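Local coordinates for hydroxyethylthiazole kinase (Pyrococcus horikoshii, PDB 3HPD), which probably phosphorylates the hydroxyl group of 4-methyl-5-beta-hydroxyethylthiazole with ATP and magnesium, a step of thiamine diphosphate biosynthesis, at residues G188-T193 against S237-L242. Numbering follows the deposited sequence.
Sequences GRVTGT and SFHVKL
Val190 meets helix 235-248 with both of its methyl groups, one set against Phe238 and the other against His239, in a kinase of the ribokinase-like alpha/beta fold. The contact joins this helix to the loop that follows strand 177-180 and runs into helix 193-205. The nearest CA atoms across the two segments are those of Val190 and His239, 6.5 Å apart, and no hydrogen bond crosses between 188-193 and 237-242, so side-chain packing alone joins them.

The valine divides its work through its first torsion. With CG1 anti to the backbone N (chi1 -179°) and CG2 anti to the carbonyl carbon, the two methyls diverge toward successive residues of the helix. Val190 CG1 sits over one face of the imidazole, 3.9 Å from the centroid of the His239 ring and 18° off the ring normal, which identifies a CH-pi contact. It is displaced toward the CG-CD2 side of the ring. Val190 CG2 meets Phe238 differently, lying near the plane of the phenyl ring at its edge, 3.6 Å from Phe238 CD2. Were Val190 replaced by an alanine, both methyls would be gone, which is likely to leave this imidazole face without its CH-pi partner and open a gap beside the phenyl edge.

Elsewhere, Phe238 packs on Leu186 and on Ala228 and Tyr229 of helix 210-231, while Thr191 N is hydrogen-bonded to Asn32 OD1 of a second subunit. Two residues beyond Val190, Gly192, a predicted substrate-binding residue, occupies the N-cap position of helix 193-205. The imidazole is also held at its polar end: His239 NE2 hydrogen-bonds to Tyr243 OH, one turn further along the same helix.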
loop_
_atom_site.group_PDB
_atom_site.type_symbol
_atom_site.label_atom_id
_atom_site.label_comp_id
_atom_site.label_asym_id
_atom_site.label_seq_id
_atom_site.Cartn_x
_atom_site.Cartn_y
_atom_site.Cartn_z
ATOM N N GLY A 188 7.266 -15.468 7.080
ATOM C CA GLY A 188 8.004 -14.545 7.920
ATOM C C GLY A 188 8.706 -13.454 7.130
ATOM O O GLY A 188 9.167 -12.464 7.708
ATOM N N ARG A 189 8.792 -13.622 5.813
ATOM C CA ARG A 189 9.450 -12.633 4.962
ATOM C C ARG A 189 8.469 -11.774 4.173
ATOM O O ARG A 189 8.862 -11.039 3.265
ATOM C CB ARG A 189 10.426 -13.318 3.999
ATOM C CG ARG A 189 11.540 -14.090 4.687
ATOM C CD ARG A 189 12.248 -13.255 5.749
ATOM N NE ARG A 189 13.446 -13.929 6.236
ATOM C CZ ARG A 189 14.672 -13.709 5.771
ATOM N NH1 ARG A 189 14.871 -12.818 4.810
ATOM N NH2 ARG A 189 15.696 -14.400 6.255
ATOM N N VAL A 190 7.190 -11.875 4.516
ATOM C CA VAL A 190 6.158 -11.076 3.865
ATOM C C VAL A 190 5.454 -10.340 5.001
ATOM O O VAL A 190 4.998 -10.959 5.957
ATOM C CB VAL A 190 5.154 -11.959 3.100
ATOM C CG1 VAL A 190 4.110 -11.087 2.401
ATOM C CG2 VAL A 190 5.895 -12.808 2.072
ATOM N N THR A 191 5.363 -9.021 4.905
ATOM C CA THR A 191 4.749 -8.253 5.977
ATOM C C THR A 191 3.227 -8.337 6.049
ATOM O O THR A 191 2.537 -8.420 5.027
ATOM C CB THR A 191 5.169 -6.766 5.900
ATOM O OG1 THR A 191 4.848 -6.119 7.140
ATOM C CG2 THR A 191 4.448 -6.057 4.757
ATOM N N GLY A 192 2.713 -8.327 7.278
ATOM C CA GLY A 192 1.279 -8.369 7.498
ATOM C C GLY A 192 0.545 -9.644 7.129
ATOM O O GLY A 192 -0.633 -9.593 6.765
ATOM N N THR A 193 1.213 -10.791 7.213
ATOM C CA THR A 193 0.546 -12.044 6.882
ATOM C C THR A 193 -0.455 -12.414 7.976
ATOM O O THR A 193 -1.525 -12.954 7.695
ATOM C CB THR A 193 1.559 -13.185 6.667
ATOM O OG1 THR A 193 2.501 -13.206 7.742
ATOM C CG2 THR A 193 2.296 -12.988 5.342
ATOM N N SER A 237 7.827 -13.159 -5.293
ATOM C CA SER A 237 6.971 -14.065 -6.057
ATOM C C SER A 237 6.057 -14.871 -5.137
ATOM O O SER A 237 4.925 -15.188 -5.499
ATOM C CB SER A 237 7.832 -15.015 -6.895
ATOM O OG SER A 237 8.626 -14.286 -7.815
ATOM N N PHE A 238 6.558 -15.205 -3.953
ATOM C CA PHE A 238 5.783 -15.963 -2.972
ATOM C C PHE A 238 4.566 -15.145 -2.533
ATOM O O PHE A 238 3.456 -15.672 -2.432
ATOM C CB PHE A 238 6.675 -16.294 -1.768
ATOM C CG PHE A 238 5.941 -16.876 -0.589
ATOM C CD1 PHE A 238 5.425 -18.170 -0.631
ATOM C CD2 PHE A 238 5.805 -16.139 0.584
ATOM C CE1 PHE A 238 4.785 -18.723 0.487
ATOM C CE2 PHE A 238 5.169 -16.678 1.705
ATOM C CZ PHE A 238 4.658 -17.975 1.657
ATOM N N HIS A 239 4.780 -13.856 -2.281
ATOM C CA HIS A 239 3.701 -12.960 -1.861
ATOM C C HIS A 239 2.581 -12.959 -2.903
ATOM O O HIS A 239 1.401 -13.067 -2.563
ATOM C CB HIS A 239 4.245 -11.533 -1.687
ATOM C CG HIS A 239 3.223 -10.542 -1.216
ATOM N ND1 HIS A 239 3.453 -9.183 -1.216
ATOM C CD2 HIS A 239 1.971 -10.710 -0.724
ATOM C CE1 HIS A 239 2.388 -8.557 -0.747
ATOM N NE2 HIS A 239 1.474 -9.462 -0.441
ATOM N N VAL A 240 2.960 -12.839 -4.172
ATOM C CA VAL A 240 1.999 -12.820 -5.270
ATOM C C VAL A 240 1.169 -14.107 -5.320
ATOM O O VAL A 240 -0.050 -14.070 -5.514
ATOM C CB VAL A 240 2.717 -12.640 -6.637
ATOM C CG1 VAL A 240 1.728 -12.817 -7.778
ATOM C CG2 VAL A 240 3.361 -11.261 -6.714
ATOM N N LYS A 241 1.833 -15.242 -5.141
ATOM C CA LYS A 241 1.158 -16.534 -5.186
ATOM C C LYS A 241 0.179 -16.774 -4.040
ATOM O O LYS A 241 -0.680 -17.650 -4.134
ATOM C CB LYS A 241 2.192 -17.660 -5.231
ATOM C CG LYS A 241 3.016 -17.688 -6.512
ATOM C CD LYS A 241 2.167 -18.107 -7.711
ATOM C CE LYS A 241 3.008 -18.208 -8.979
ATOM N NZ LYS A 241 2.261 -18.837 -10.103
ATOM N N LEU A 242 0.298 -16.011 -2.957
ATOM C CA LEU A 242 -0.628 -16.175 -1.841
ATOM C C LEU A 242 -2.050 -15.852 -2.307
ATOM O O LEU A 242 -2.997 -16.575 -1.997
ATOM C CB LEU A 242 -0.242 -15.264 -0.667
ATOM C CG LEU A 242 1.061 -15.614 0.068
ATOM C CD1 LEU A 242 1.334 -14.577 1.159
ATOM C CD2 LEU A 242 0.950 -17.012 0.674
#